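Local coordinates for protein 2-aminomuconate 6-semialdehyde dehydrogenase (Burkholderia cenocepacia, PDB 4U3W) that probably oxidises the aldehyde group of 2-aminomuconate 6-semialdehyde to a carboxylate, with a nicotinamide adenine dinucleotide cofactor as the likely hydride acceptor, at residues S170-P175 against K196-T201; I166-P171 against A245-G250; G36-N41 against L50-E55. All coordinates share one frame; numbering follows the deposited sequence.

Interaction 1. Residues S170-P175 against K196-T201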
loop_
_atom_site.group_PDB
_atom_site.type_symbol
_atom_site.label_atom_id
_atom_site.label_comp_id
_atom_site.label_asym_id
_atom_site.label_seq_id
_atom_site.Cartn_x
_atom_site.Cartn_y
_atom_site.Cartn_z
ATOM N N SER A 170 3.765 -6.858 -31.049
ATOM C CA SER A 170 2.346 -6.519 -30.817
ATOM C C SER A 170 1.452 -7.022 -31.940
ATOM O O SER A 170 1.921 -7.284 -33.069
ATOM C CB SER A 170 2.177 -4.989 -30.587
ATOM O OG SER A 170 2.484 -4.286 -31.741
ATOM N N PRO A 171 0.158 -7.232 -31.616
ATOM C CA PRO A 171 -0.769 -7.904 -32.524
ATOM C C PRO A 171 -1.425 -6.961 -33.554
ATOM O O PRO A 171 -1.303 -5.733 -33.468
ATOM C CB PRO A 171 -1.830 -8.487 -31.557
ATOM C CG PRO A 171 -1.895 -7.448 -30.456
ATOM C CD PRO A 171 -0.466 -6.975 -30.276
ATOM N N TRP A 172 -2.162 -7.536 -34.502
ATOM C CA TRP A 172 -2.789 -6.737 -35.536
ATOM C C TRP A 172 -4.206 -6.256 -35.185
ATOM O O TRP A 172 -4.803 -5.464 -35.935
ATOM C CB TRP A 172 -2.870 -7.522 -36.859
ATOM C CG TRP A 172 -3.353 -8.958 -36.750
ATOM C CD1 TRP A 172 -2.574 -10.084 -36.823
ATOM C CD2 TRP A 172 -4.718 -9.424 -36.627
ATOM N NE1 TRP A 172 -3.360 -11.212 -36.703
ATOM C CE2 TRP A 172 -4.675 -10.839 -36.588
ATOM C CE3 TRP A 172 -5.971 -8.778 -36.540
ATOM C CZ2 TRP A 172 -5.836 -11.629 -36.475
ATOM C CZ3 TRP A 172 -7.131 -9.565 -36.428
ATOM C CH2 TRP A 172 -7.059 -10.974 -36.383
ATOM N N ASN A 173 -4.775 -6.738 -34.092
ATOM C CA ASN A 173 -6.218 -6.454 -33.899
ATOM C C ASN A 173 -6.503 -5.048 -33.356
ATOM O O ASN A 173 -7.433 -4.357 -33.815
ATOM C CB ASN A 173 -6.906 -7.508 -33.019
ATOM C CG ASN A 173 -6.378 -7.543 -31.583
ATOM O OD1 ASN A 173 -5.180 -7.595 -31.365
ATOM N ND2 ASN A 173 -7.272 -7.486 -30.610
ATOM N N LEU A 174 -5.726 -4.567 -32.428
ATOM C CA LEU A 174 -6.021 -3.184 -32.029
ATOM C C LEU A 174 -4.686 -2.502 -32.056
ATOM O O LEU A 174 -4.078 -2.329 -31.013
ATOM C CB LEU A 174 -6.641 -3.112 -30.642
ATOM C CG LEU A 174 -8.018 -3.714 -30.394
ATOM C CD1 LEU A 174 -8.293 -3.778 -28.905
ATOM C CD2 LEU A 174 -9.128 -2.925 -31.110
ATOM N N PRO A 175 -4.183 -2.205 -33.264
ATOM C CA PRO A 175 -2.728 -2.001 -33.427
ATOM C C PRO A 175 -2.156 -0.874 -32.570
ATOM O O PRO A 175 -1.214 -1.112 -31.810
ATOM C CB PRO A 175 -2.581 -1.653 -34.919
ATOM C CG PRO A 175 -3.792 -2.247 -35.580
ATOM C CD PRO A 175 -4.905 -2.147 -34.544
ATOM N N LYS A 196 8.300 -4.437 -32.511
ATOM C CA LYS A 196 7.948 -4.973 -33.826
ATOM C C LYS A 196 6.436 -5.123 -33.947
ATOM O O LYS A 196 5.875 -6.035 -33.363
ATOM C CB LYS A 196 8.559 -6.340 -34.078
ATOM C CG LYS A 196 8.310 -6.740 -35.656
ATOM C CD LYS A 196 8.187 -8.176 -35.903
ATOM C CE LYS A 196 6.861 -8.777 -35.683
ATOM N NZ LYS A 196 5.912 -8.653 -36.819
ATOM N N PRO A 197 5.781 -4.228 -34.692
ATOM C CA PRO A 197 4.316 -4.341 -34.843
ATOM C C PRO A 197 3.991 -5.426 -35.838
ATOM O O PRO A 197 4.878 -5.942 -36.569
ATOM C CB PRO A 197 3.895 -2.982 -35.387
ATOM C CG PRO A 197 5.167 -2.534 -36.243
ATOM C CD PRO A 197 6.364 -3.106 -35.452
ATOM N N SER A 198 2.723 -5.795 -35.875
ATOM C CA SER A 198 2.305 -6.838 -36.797
ATOM C C SER A 198 2.557 -6.461 -38.258
ATOM O O SER A 198 2.432 -5.296 -38.662
ATOM C CB SER A 198 0.817 -7.198 -36.606
ATOM O OG SER A 198 0.469 -8.103 -37.636
ATOM N N GLU A 199 2.985 -7.468 -39.043
ATOM C CA GLU A 199 3.195 -7.250 -40.465
ATOM C C GLU A 199 1.874 -6.808 -41.144
ATOM O O GLU A 199 1.925 -6.145 -42.161
ATOM C CB GLU A 199 3.768 -8.513 -41.166
ATOM C CG GLU A 199 2.865 -9.761 -41.073
ATOM C CD GLU A 199 3.114 -10.613 -39.812
ATOM O OE1 GLU A 199 3.705 -10.127 -38.804
ATOM O OE2 GLU A 199 2.691 -11.789 -39.814
ATOM N N GLU A 200 0.699 -7.143 -40.585
ATOM C CA GLU A 200 -0.568 -6.703 -41.166
ATOM C C GLU A 200 -0.880 -5.226 -40.932
ATOM O O GLU A 200 -1.699 -4.621 -41.682
ATOM C CB GLU A 200 -1.755 -7.497 -40.576
ATOM C CG GLU A 200 -1.750 -9.001 -40.887
ATOM C CD GLU A 200 -2.007 -9.289 -42.373
ATOM O OE1 GLU A 200 -2.462 -8.394 -43.134
ATOM O OE2 GLU A 200 -1.757 -10.428 -42.774
ATOM N N THR A 201 -0.323 -4.689 -39.833
ATOM C CA THR A 201 -0.686 -3.339 -39.379
ATOM C C THR A 201 0.516 -2.498 -38.977
ATOM O O THR A 201 0.730 -2.164 -37.779
ATOM C CB THR A 201 -1.741 -3.422 -38.179
ATOM O OG1 THR A 201 -1.183 -4.171 -37.089
ATOM C CG2 THR A 201 -3.014 -4.155 -38.660
HETATM O O HOH W 1 0.796 -4.156 -34.447
HETATM O O HOH W 2 4.104 -8.465 -34.242
#
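Trp172, Pro175, Ser198 and Thr201 form the tight side of this contact between the loops after parallel strands 153-169 and 192-196, loops that in aldehyde dehydrogenases generally border the cofactor and substrate cleft. Ser198 OG lies in the plane of the indole, at its edge near CD1, and also touches Trp172 CB at 3.5 Å. OG gets there by standing anti to the backbone N (chi1 174°), and it accepts the Glu200 N-H in an ST turn heading the type I turn 198-201. Thr201 OG1 presses against Trp172 CA at 3.4 Å. The Pro175 ring meets Thr201 at about a right angle, with its CG 3.5 Å from Thr201 CB. Trp172 also meets the rings of His353 and Phe410.

Toward Ser170 the fit is looser and water takes over. The one direct hydrogen bond across the loops runs from Ser170 N to Lys196 O (3.2 Å, 163° at the hydrogen). One water accepts from Ser198 N and donates to Pro171 O at 2.8 Å, with Ser170 OG as a further partner. A second donates to Ser170 O at 2.7 Å and to Lys196 O. Lys196 folds back so that NZ reaches Pro197 O at 2.9 Å, above the carbonyl plane; NZ also bonds to Gly227 O and forms a salt bridge with Glu199 OE1 whose hydrogen bond is weak.

Glu200 carries its carboxylate away to a magnesium ion. Van der Waals packing of side chains, hydroxyls included, thus holds one flank, and one direct backbone bond plus two waters the other, satisfying several buried polar groups.

Interaction 2. Residues I166-P171 against A245-G250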
loop_
_atom_site.group_PDB
_atom_site.type_symbol
_atom_site.label_atom_id
_atom_site.label_comp_id
_atom_site.label_asym_id
_atom_site.label_seq_id
_atom_site.Cartn_x
_atom_site.Cartn_y
_atom_site.Cartn_z
ATOM N N ILE A 166 13.560 -3.513 -23.605
ATOM C CA ILE A 166 12.348 -4.328 -23.678
ATOM C C ILE A 166 12.041 -4.637 -25.133
ATOM O O ILE A 166 11.954 -3.712 -25.910
ATOM C CB ILE A 166 11.131 -3.604 -23.114
ATOM C CG1 ILE A 166 11.439 -3.058 -21.720
ATOM C CG2 ILE A 166 9.891 -4.582 -23.140
ATOM C CD1 ILE A 166 11.503 -4.121 -20.687
ATOM N N GLY A 167 11.843 -5.910 -25.476
ATOM C CA GLY A 167 11.418 -6.278 -26.807
ATOM C C GLY A 167 9.888 -6.408 -26.807
ATOM O O GLY A 167 9.338 -7.096 -25.952
ATOM N N ILE A 168 9.225 -5.736 -27.752
ATOM C CA ILE A 168 7.746 -5.626 -27.762
ATOM C C ILE A 168 7.229 -6.167 -29.088
ATOM O O ILE A 168 7.575 -5.649 -30.158
ATOM C CB ILE A 168 7.276 -4.170 -27.573
ATOM C CG1 ILE A 168 7.629 -3.654 -26.136
ATOM C CG2 ILE A 168 5.722 -4.061 -27.828
ATOM C CD1 ILE A 168 7.308 -2.182 -25.920
ATOM N N ILE A 169 6.449 -7.238 -29.032
ATOM C CA ILE A 169 5.891 -7.799 -30.239
ATOM C C ILE A 169 4.357 -7.649 -30.170
ATOM O O ILE A 169 3.733 -8.214 -29.279
ATOM C CB ILE A 169 6.271 -9.230 -30.389
ATOM C CG1 ILE A 169 7.802 -9.308 -30.674
ATOM C CG2 ILE A 169 5.582 -9.859 -31.581
ATOM C CD1 ILE A 169 8.389 -10.597 -30.329
ATOM N N SER A 170 3.765 -6.858 -31.049
ATOM C CA SER A 170 2.346 -6.519 -30.817
ATOM C C SER A 170 1.452 -7.022 -31.940
ATOM O O SER A 170 1.921 -7.284 -33.069
ATOM C CB SER A 170 2.177 -4.989 -30.587
ATOM O OG SER A 170 2.484 -4.286 -31.741
ATOM N N PRO A 171 0.158 -7.232 -31.616
ATOM C CA PRO A 171 -0.769 -7.904 -32.524
ATOM C C PRO A 171 -1.425 -6.961 -33.554
ATOM O O PRO A 171 -1.303 -5.733 -33.468
ATOM C CB PRO A 171 -1.830 -8.487 -31.557
ATOM C CG PRO A 171 -1.895 -7.448 -30.456
ATOM C CD PRO A 171 -0.466 -6.975 -30.276
ATOM N N ALA A 245 13.866 -8.404 -21.729
ATOM C CA ALA A 245 12.507 -8.909 -21.509
ATOM C C ALA A 245 11.786 -8.940 -22.833
ATOM O O ALA A 245 12.163 -8.179 -23.730
ATOM C CB ALA A 245 11.730 -8.006 -20.546
ATOM N N ILE A 246 10.736 -9.770 -22.929
ATOM C CA ILE A 246 9.842 -9.764 -24.079
ATOM C C ILE A 246 8.415 -9.562 -23.525
ATOM O O ILE A 246 8.021 -10.279 -22.609
ATOM C CB ILE A 246 9.850 -11.074 -24.867
ATOM C CG1 ILE A 246 11.188 -11.273 -25.572
ATOM C CG2 ILE A 246 8.747 -11.077 -25.962
ATOM C CD1 ILE A 246 11.383 -10.253 -26.731
ATOM N N THR A 247 7.681 -8.598 -24.067
ATOM C CA THR A 247 6.243 -8.475 -23.748
ATOM C C THR A 247 5.571 -8.792 -25.054
ATOM O O THR A 247 6.060 -8.465 -26.166
ATOM C CB THR A 247 5.877 -7.093 -23.156
ATOM O OG1 THR A 247 4.489 -7.095 -22.738
ATOM C CG2 THR A 247 6.078 -6.011 -24.208
ATOM N N PHE A 248 4.515 -9.571 -24.956
ATOM C CA PHE A 248 3.931 -10.114 -26.158
ATOM C C PHE A 248 2.414 -10.215 -25.950
ATOM O O PHE A 248 1.979 -10.625 -24.896
ATOM C CB PHE A 248 4.530 -11.482 -26.497
ATOM C CG PHE A 248 3.781 -12.206 -27.600
ATOM C CD1 PHE A 248 3.914 -11.827 -28.931
ATOM C CD2 PHE A 248 2.899 -13.268 -27.290
ATOM C CE1 PHE A 248 3.182 -12.492 -29.945
ATOM C CE2 PHE A 248 2.188 -13.948 -28.294
ATOM C CZ PHE A 248 2.317 -13.561 -29.615
ATOM N N THR A 249 1.635 -9.805 -26.941
ATOM C CA THR A 249 0.176 -10.033 -26.912
ATOM C C THR A 249 -0.152 -10.797 -28.198
ATOM O O THR A 249 0.214 -10.341 -29.281
ATOM C CB THR A 249 -0.601 -8.707 -26.830
ATOM O OG1 THR A 249 -0.205 -7.996 -25.633
ATOM C CG2 THR A 249 -2.160 -8.932 -26.791
ATOM N N GLY A 250 -0.810 -11.951 -28.097
ATOM C CA GLY A 250 -1.163 -12.694 -29.306
ATOM C C GLY A 250 -1.530 -14.145 -29.058
ATOM O O GLY A 250 -1.963 -14.505 -27.965
#
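Ile169 and Phe248 are partners on two parallel strands, and the isoleucine can be followed outward from its backbone. Its CB lies in the plane of the Phe248 ring, at the edge, 3.8 Å from CD1. The CG2 branch, anti to the backbone N, rests on the same edge, 3.7 Å from Phe248 CD1 and slightly farther from CE1. The other branch runs through CG1 to CD1, which ends in a looser contact with Ile246 CG2 at 4.4 Å; Leu237 and Thr238 of helix 233-238 also pack on this side chain.

On this face Ile246 CD1 folds over Gly167, 4.0 Å from its CA, where there is no side chain. On the reverse face, Thr247 CG2 and Ile168 CG1 point the same way, side by side, at 3.4 Å, tighter than usual for two carbons. Thr247 OG1, anti to the backbone N (chi1 -174°), is hydrogen-bonded to Lys182 and Glu485. Thr249 OG1 is hydrogen-bonded to Glu272 and to Lys182. Past the last paired residues, Pro171 CD lies 3.6 Å from Thr249 O.

Three backbone bonds zip the strands: Gly167 N to Ala245 O, Thr247 N to Gly167 O at 2.9 Å, and Ile169 N to Thr247 O at 3.1 Å, the last nearly straight (173°). The short axes diverge by 21°. Strand 153-169 also pairs with 192-196 on its other edge, and helix 175-188 links those two parallel strands. This beta-alpha-beta crossover and the parallel pairing with 245-249 are characteristic of the Rossmann-like dinucleotide-binding domain of aldehyde dehydrogenases.

Interaction 3. Residues G36-N41 against L50-E55; sequences GTTFPN and LADVCE
Val53 sits over one face of the Phe39 ring: its CB is 3.7 Å from the ring centroid and only 19° off the normal, a CH-pi contact, and its CG1 touches CZ at the rim. The ring reaches this place because CG of Phe39 stands between the backbone N and the carbonyl carbon (chi1 61°), which swings the phenyl over the neighbouring strand. The Glu55 side chain crosses that of Phe39 at about a right angle, its carboxylate plane turned 45° from the ring plane; OE1 approaches the ring obliquely, 3.3 Å from both CD2 and CE2. That oxygen is also hydrogen-bonded to His228, whose ring in turn meets Phe39 edge-to-face.

At the other end, Asn41 CB packs on Val53 CG2, the second methyl of the valine, at 3.8 Å. The Asn41 amide runs slantwise past Leu50, with ND2 beside CD1, and ND2 is hydrogen-bonded to Asp109. The backbone here forms a classic beta bulge, Leu50 and Ala51 both facing Asn41: Asn41 N donates to Ala51 O, while Asn41 O receives Leu50 N at 2.7 Å. Phe39 and Val53 form a regular hydrogen-bonded pair, each N-H reaching the other's carbonyl at 2.8 Å.

On the reverse face, a water links Thr38 OG1 to Asp52 OD1, to which it donates, and Asp52 also makes a salt bridge with Lys49; Cys54, on the same face, is covered by strand 23-28. At the strand end another water joins Thr37 OG1 to Glu55 O.

This antiparallel hairpin thus has two chemically distinct faces. On the Phe39 side, the hydrogen bond from Glu55 to His228 may help to stabilise the negative charge of the carboxylate.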
loop_
_atom_site.group_PDB
_atom_site.type_symbol
_atom_site.label_atom_id
_atom_site.label_comp_id
_atom_site.label_asym_id
_atom_site.label_seq_id
_atom_site.Cartn_x
_atom_site.Cartn_y
_atom_site.Cartn_z
ATOM N N GLY A 36 17.035 -4.492 -47.045
ATOM C CA GLY A 36 17.305 -5.014 -48.379
ATOM C C GLY A 36 16.182 -5.818 -48.997
ATOM O O GLY A 36 16.355 -6.298 -50.084
ATOM N N THR A 37 15.051 -6.004 -48.303
ATOM C CA THR A 37 13.875 -6.612 -48.983
ATOM C C THR A 37 12.614 -5.923 -48.405
ATOM O O THR A 37 12.676 -5.299 -47.296
ATOM C CB THR A 37 13.720 -8.155 -48.755
ATOM O OG1 THR A 37 13.388 -8.372 -47.372
ATOM C CG2 THR A 37 14.991 -8.936 -49.089
ATOM N N THR A 38 11.500 -6.007 -49.149
ATOM C CA THR A 38 10.229 -5.404 -48.712
ATOM C C THR A 38 9.039 -6.370 -48.941
ATOM O O THR A 38 9.192 -7.357 -49.639
ATOM C CB THR A 38 9.925 -4.108 -49.466
ATOM O OG1 THR A 38 9.666 -4.412 -50.848
ATOM C CG2 THR A 38 11.133 -3.125 -49.391
ATOM N N PHE A 39 7.878 -6.081 -48.351
ATOM C CA PHE A 39 6.668 -6.899 -48.594
ATOM C C PHE A 39 5.468 -5.930 -48.693
ATOM O O PHE A 39 5.521 -4.831 -48.153
ATOM C CB PHE A 39 6.448 -7.949 -47.489
ATOM C CG PHE A 39 6.239 -7.372 -46.106
ATOM C CD1 PHE A 39 4.956 -7.084 -45.609
ATOM C CD2 PHE A 39 7.323 -7.148 -45.275
ATOM C CE1 PHE A 39 4.792 -6.570 -44.334
ATOM C CE2 PHE A 39 7.174 -6.660 -44.010
ATOM C CZ PHE A 39 5.878 -6.373 -43.502
ATOM N N PRO A 40 4.396 -6.315 -49.414
ATOM C CA PRO A 40 3.313 -5.336 -49.600
ATOM C C PRO A 40 2.367 -5.256 -48.377
ATOM O O PRO A 40 2.150 -6.230 -47.638
ATOM C CB PRO A 40 2.531 -5.864 -50.834
ATOM C CG PRO A 40 3.319 -6.924 -51.416
ATOM C CD PRO A 40 4.256 -7.459 -50.332
ATOM N N ASN A 41 1.871 -4.051 -48.127
ATOM C CA ASN A 41 0.791 -3.828 -47.119
ATOM C C ASN A 41 -0.514 -3.721 -47.924
ATOM O O ASN A 41 -0.619 -2.874 -48.784
ATOM C CB ASN A 41 1.044 -2.567 -46.288
ATOM C CG ASN A 41 -0.106 -2.263 -45.275
ATOM O OD1 ASN A 41 -0.816 -3.161 -44.835
ATOM N ND2 ASN A 41 -0.231 -0.999 -44.880
ATOM N N LEU A 50 -1.389 -0.731 -50.271
ATOM C CA LEU A 50 -1.333 0.551 -49.554
ATOM C C LEU A 50 0.106 1.102 -49.466
ATOM O O LEU A 50 0.317 2.314 -49.503
ATOM C CB LEU A 50 -1.874 0.403 -48.121
ATOM C CG LEU A 50 -3.331 -0.111 -48.012
ATOM C CD1 LEU A 50 -3.623 -0.519 -46.572
ATOM C CD2 LEU A 50 -4.251 0.956 -48.484
ATOM N N ALA A 51 1.074 0.193 -49.406
ATOM C CA ALA A 51 2.487 0.532 -49.220
ATOM C C ALA A 51 3.363 -0.674 -49.383
ATOM O O ALA A 51 2.875 -1.828 -49.384
ATOM C CB ALA A 51 2.712 1.128 -47.785
ATOM N N ASP A 52 4.663 -0.420 -49.520
ATOM C CA ASP A 52 5.676 -1.457 -49.296
ATOM C C ASP A 52 6.303 -1.258 -47.906
ATOM O O ASP A 52 6.528 -0.138 -47.492
ATOM C CB ASP A 52 6.779 -1.410 -50.350
ATOM C CG ASP A 52 6.251 -1.630 -51.755
ATOM O OD1 ASP A 52 5.832 -2.771 -52.052
ATOM O OD2 ASP A 52 6.231 -0.650 -52.529
ATOM N N VAL A 53 6.616 -2.366 -47.244
ATOM C CA VAL A 53 7.090 -2.372 -45.861
ATOM C C VAL A 53 8.461 -3.021 -45.873
ATOM O O VAL A 53 8.636 -4.109 -46.459
ATOM C CB VAL A 53 6.150 -3.186 -44.945
ATOM C CG1 VAL A 53 6.495 -2.959 -43.481
ATOM C CG2 VAL A 53 4.643 -2.806 -45.182
ATOM N N CYS A 54 9.444 -2.384 -45.254
ATOM C CA CYS A 54 10.769 -3.001 -45.188
ATOM C C CYS A 54 10.767 -4.217 -44.251
ATOM O O CYS A 54 10.118 -4.220 -43.201
ATOM C CB CYS A 54 11.804 -1.962 -44.707
ATOM S SG CYS A 54 12.002 -0.646 -45.909
ATOM N N GLU A 55 11.571 -5.214 -44.556
ATOM C CA GLU A 55 11.643 -6.417 -43.712
ATOM C C GLU A 55 12.971 -6.525 -42.961
ATOM O O GLU A 55 14.047 -6.686 -43.613
ATOM C CB GLU A 55 11.472 -7.650 -44.599
ATOM C CG GLU A 55 11.651 -8.986 -43.890
ATOM C CD GLU A 55 10.375 -9.402 -43.106
ATOM O OE1 GLU A 55 9.237 -9.207 -43.596
ATOM O OE2 GLU A 55 10.538 -9.869 -41.974
HETATM O O HOH W 3 15.281 -8.252 -45.315
HETATM O O HOH W 4 7.144 -5.108 -51.460
#

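In the fold
Interactions 1 and 2 grow from one piece of chain: they share Ser170 and Pro171, their centres are 11 Å apart, and Lys196 N lies 2.7 Å from Ile168 O, a probable hydrogen bond. Interaction 3, the hairpin, meets interaction 1 through the turn at 198-201, where Glu199 O is 3.6 Å from Phe39 CE1 and Glu200 O is 3.6 Å from Asn41 OD1. A magnesium ion bound by Leu42 and Glu200 lies at this junction. Interaction 3 does not touch interaction 2; their nearest atoms are about 11 Å apart. As in other aldehyde dehydrogenases, the loops of interaction 1, at the carboxyl ends of parallel strands, probably line the cofactor cleft.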